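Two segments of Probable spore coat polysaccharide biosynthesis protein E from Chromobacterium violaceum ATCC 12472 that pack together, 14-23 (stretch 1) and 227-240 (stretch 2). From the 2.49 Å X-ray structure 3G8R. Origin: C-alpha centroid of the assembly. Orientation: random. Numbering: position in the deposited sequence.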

# COMPACT_ATOMS: atom_id res chain seq x y z
N ASN A 14 -0.61 4.55 30.16
CA ASN A 14 -0.57 5.10 31.48
C ASN A 14 -0.55 6.59 31.42
O ASN A 14 -0.32 7.24 32.41
CB ASN A 14 0.60 4.55 32.27
CG ASN A 14 0.49 3.05 32.48
OD1 ASN A 14 -0.51 2.59 33.03
ND2 ASN A 14 1.49 2.28 32.04
N ASN A 15 -0.81 7.13 30.23
CA ASN A 15 -0.74 8.58 30.05
C ASN A 15 -1.83 9.37 30.77
O ASN A 15 -1.90 10.61 30.64
CB ASN A 15 -0.72 8.95 28.57
CG ASN A 15 0.43 8.33 27.83
OD1 ASN A 15 1.55 8.29 28.32
ND2 ASN A 15 0.16 7.85 26.63
N HIS A 16 -2.68 8.67 31.52
CA HIS A 16 -3.58 9.35 32.44
C HIS A 16 -2.73 9.90 33.56
O HIS A 16 -3.16 10.76 34.33
CB HIS A 16 -4.62 8.39 32.99
CG HIS A 16 -4.05 7.10 33.48
ND1 HIS A 16 -4.19 5.91 32.80
CD2 HIS A 16 -3.33 6.80 34.59
CE1 HIS A 16 -3.61 4.94 33.48
NE2 HIS A 16 -3.07 5.45 34.57
N MSE A 17 -1.51 9.37 33.65
CA MSE A 17 -0.47 9.85 34.55
C MSE A 17 -0.75 9.59 36.03
O MSE A 17 -0.18 10.25 36.89
CB MSE A 17 -0.16 11.33 34.31
CG MSE A 17 0.25 11.69 32.90
SE MSE A 17 1.73 10.90 32.18
CE MSE A 17 3.00 11.15 33.40
N GLY A 18 -1.62 8.61 36.31
CA GLY A 18 -2.11 8.35 37.66
C GLY A 18 -3.33 9.18 38.04
O GLY A 18 -3.83 9.08 39.19
N ASN A 19 -3.83 9.99 37.10
CA ASN A 19 -4.86 10.99 37.41
C ASN A 19 -6.11 10.84 36.54
O ASN A 19 -6.00 10.90 35.33
CB ASN A 19 -4.25 12.40 37.26
CG ASN A 19 -5.25 13.52 37.53
OD1 ASN A 19 -6.46 13.34 37.39
ND2 ASN A 19 -4.74 14.70 37.89
N VAL A 20 -7.29 10.68 37.17
CA VAL A 20 -8.55 10.46 36.44
C VAL A 20 -9.15 11.69 35.75
O VAL A 20 -9.57 11.61 34.60
CB VAL A 20 -9.64 9.86 37.33
CG1 VAL A 20 -11.03 9.95 36.64
CG2 VAL A 20 -9.31 8.44 37.69
N GLU A 21 -9.25 12.80 36.47
CA GLU A 21 -9.66 14.07 35.89
C GLU A 21 -8.90 14.20 34.56
O GLU A 21 -9.50 14.42 33.49
CB GLU A 21 -9.25 15.19 36.84
CG GLU A 21 -10.31 16.22 37.20
CD GLU A 21 -9.91 17.07 38.42
OE1 GLU A 21 -9.05 17.98 38.28
OE2 GLU A 21 -10.44 16.83 39.53
N HIS A 22 -7.58 14.04 34.64
CA HIS A 22 -6.72 14.03 33.45
C HIS A 22 -6.76 12.65 32.84
O HIS A 22 -6.21 11.71 33.38
CB HIS A 22 -5.28 14.38 33.83
CG HIS A 22 -4.36 14.48 32.65
ND1 HIS A 22 -3.52 13.45 32.27
CD2 HIS A 22 -4.17 15.48 31.75
CE1 HIS A 22 -2.85 13.82 31.19
NE2 HIS A 22 -3.22 15.05 30.86
N GLY A 23 -7.41 12.50 31.72
CA GLY A 23 -7.72 11.14 31.32
C GLY A 23 -9.17 11.20 30.98
O GLY A 23 -9.60 10.68 29.95
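Stretch 2 227-240: GLPTDQYGINNYSA

Stretch 2 has no regular helix or strand, and it lies on stretch 1 as an irregular loop folded back on itself. Its beginning and end are held together by Gly227 N, which donates to Ala240 O at 3.2 Å, while Thr230 and Tyr233 exchange two weak backbone bonds, Thr230 N to Tyr233 O at 3.2 Å and Tyr233 N to Thr230 O at 3.3 Å. Stretch 1 is mostly turn: a type I turn runs from Asn14 to Met17 and a type I' turn from His16 to Asn19, the latter closed by Asn19 N to His16 O at 3.0 Å. With neither side forming a strand pair or a helix packing, the contact is best followed residue by residue. The nearest CA atoms are those of Asn15 and Gly227, 5.6 Å apart; those of Met17 and Tyr233 are 8.1 Å apart, a gap filled by side chains. Together the stretches bury 434 Å².

Tyr233 contributes the largest share. Its CA-to-CB bond points toward stretch 1, and the ring meets three residues. Met17, a selenomethionine, lies over one face, with CG 4.3 Å from the ring centroid and 27° off the normal, a CH-pi geometry; Met17 CB also comes within 3.7 Å of Tyr233 CE1. The His22 ring is oblique to it, with centroids 4.6 Å apart and planes at 35°. At the Tyr233 edge, Asn19 ND2 donates to Tyr233 OH at 3.5 Å and 152°, a bond that is long and therefore weak, though fairly well directed.

The His22 ring uses both nitrogens. NE2 donates weakly across the contact to Leu228 O (3.3 Å, 158°), which lies near the ring plane, and ND1 donates weakly within its own stretch to His16 O (3.4 Å, 167°). His16 O therefore accepts from both Asn19 N and His22 ND1, tying the imidazole to the turn. Asn19 divides its amide in the same way: while ND2 reaches Tyr233, OD1 accepts from His22 N at 3.1 Å and 170°, a capping bond ahead of the helix.

Near Gly227, Asn15 packs its CB 4.3 Å from Gly227 CA. An ideal CB on Gly227 would point toward stretch 1, 3.7 Å from Asn15 CB, and would be crowded by Ile235 CD1 at 3.2 Å. Asn15 ND2 lies 3.6 Å from Ser239 OG, but its hydrogen bond is to a residue flanking one of the stretches; Asn15 OD1 is satisfied elsewhere in the structure.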

# COMPACT_ATOMS: atom_id res chain seq x y z
N GLY A 227 -2.15 11.13 24.32
CA GLY A 227 -1.91 11.80 25.57
C GLY A 227 -2.21 13.28 25.42
O GLY A 227 -2.26 13.78 24.31
N LEU A 228 -2.44 13.97 26.53
CA LEU A 228 -2.71 15.42 26.47
C LEU A 228 -1.57 16.22 27.12
O LEU A 228 -1.37 16.18 28.34
CB LEU A 228 -4.09 15.76 27.07
CG LEU A 228 -4.55 17.20 27.34
CD1 LEU A 228 -4.69 18.04 26.07
CD2 LEU A 228 -5.86 17.19 28.07
N PRO A 229 -0.77 16.90 26.29
CA PRO A 229 0.18 17.85 26.86
C PRO A 229 -0.55 18.89 27.68
O PRO A 229 -1.72 19.20 27.43
CB PRO A 229 0.83 18.50 25.63
CG PRO A 229 0.03 18.01 24.45
CD PRO A 229 -0.52 16.68 24.86
N THR A 230 0.16 19.42 28.65
CA THR A 230 -0.39 20.25 29.69
C THR A 230 0.82 20.93 30.32
O THR A 230 1.96 20.43 30.21
CB THR A 230 -1.17 19.35 30.71
OG1 THR A 230 -2.54 19.25 30.32
CG2 THR A 230 -1.11 19.86 32.14
N ASP A 231 0.57 22.09 30.92
CA ASP A 231 1.55 22.69 31.80
C ASP A 231 1.50 21.87 33.09
O ASP A 231 0.42 21.63 33.65
CB ASP A 231 1.31 24.20 32.01
CG ASP A 231 -0.19 24.59 31.99
OD1 ASP A 231 -0.48 25.73 31.53
OD2 ASP A 231 -1.06 23.77 32.42
N GLN A 232 2.67 21.41 33.53
CA GLN A 232 2.80 20.32 34.52
C GLN A 232 2.06 19.03 34.09
O GLN A 232 1.14 18.58 34.79
CB GLN A 232 2.42 20.76 35.98
CG GLN A 232 2.31 22.31 36.32
CD GLN A 232 3.60 23.14 36.14
OE1 GLN A 232 4.72 22.66 36.40
NE2 GLN A 232 3.44 24.39 35.71
N TYR A 233 2.43 18.52 32.90
CA TYR A 233 2.28 17.13 32.35
C TYR A 233 2.93 17.09 30.98
O TYR A 233 2.49 17.78 30.04
CB TYR A 233 0.84 16.57 32.22
CG TYR A 233 0.27 16.01 33.52
CD1 TYR A 233 1.04 15.20 34.38
CD2 TYR A 233 -1.05 16.31 33.92
CE1 TYR A 233 0.51 14.71 35.61
CE2 TYR A 233 -1.58 15.83 35.12
CZ TYR A 233 -0.81 15.03 35.97
OH TYR A 233 -1.37 14.56 37.15
N GLY A 234 4.00 16.31 30.86
CA GLY A 234 4.66 16.12 29.57
C GLY A 234 4.02 15.04 28.71
O GLY A 234 2.98 14.46 29.07
N ILE A 235 4.63 14.77 27.57
CA ILE A 235 4.18 13.69 26.72
C ILE A 235 5.39 12.96 26.17
O ILE A 235 6.44 13.58 25.92
CB ILE A 235 3.26 14.19 25.57
CG1 ILE A 235 2.48 13.03 24.97
CG2 ILE A 235 4.04 14.98 24.48
CD1 ILE A 235 1.28 13.49 24.14
N ASN A 236 5.26 11.65 25.99
CA ASN A 236 6.37 10.96 25.39
C ASN A 236 6.41 11.04 23.88
O ASN A 236 5.57 11.65 23.22
CB ASN A 236 6.53 9.53 25.88
CG ASN A 236 5.24 8.77 25.86
OD1 ASN A 236 4.39 8.96 26.74
ND2 ASN A 236 5.07 7.91 24.89
N ASN A 237 7.41 10.38 23.35
CA ASN A 237 7.92 10.61 22.02
C ASN A 237 7.25 9.67 20.99
O ASN A 237 7.58 9.69 19.80
CB ASN A 237 9.45 10.43 22.12
CG ASN A 237 9.90 9.87 23.53
OD1 ASN A 237 9.74 10.54 24.58
ND2 ASN A 237 10.41 8.63 23.54
N TYR A 238 6.32 8.85 21.48
CA TYR A 238 5.49 7.97 20.65
C TYR A 238 4.00 8.12 20.96
O TYR A 238 3.24 7.18 20.76
CB TYR A 238 5.91 6.49 20.80
CG TYR A 238 6.09 5.97 22.23
CD1 TYR A 238 7.29 6.18 22.95
CD2 TYR A 238 5.10 5.22 22.85
CE1 TYR A 238 7.46 5.67 24.26
CE2 TYR A 238 5.27 4.73 24.17
CZ TYR A 238 6.44 4.95 24.86
OH TYR A 238 6.57 4.44 26.15
N SER A 239 3.58 9.28 21.47
CA SER A 239 2.18 9.48 21.83
C SER A 239 1.70 10.74 21.21
O SER A 239 2.33 11.77 21.37
CB SER A 239 1.99 9.51 23.34
OG SER A 239 2.54 8.33 23.91
N ALA A 240 0.57 10.67 20.51
CA ALA A 240 0.08 11.83 19.76
C ALA A 240 -0.87 12.67 20.58
O ALA A 240 -1.71 12.12 21.29
CB ALA A 240 -0.58 11.40 18.44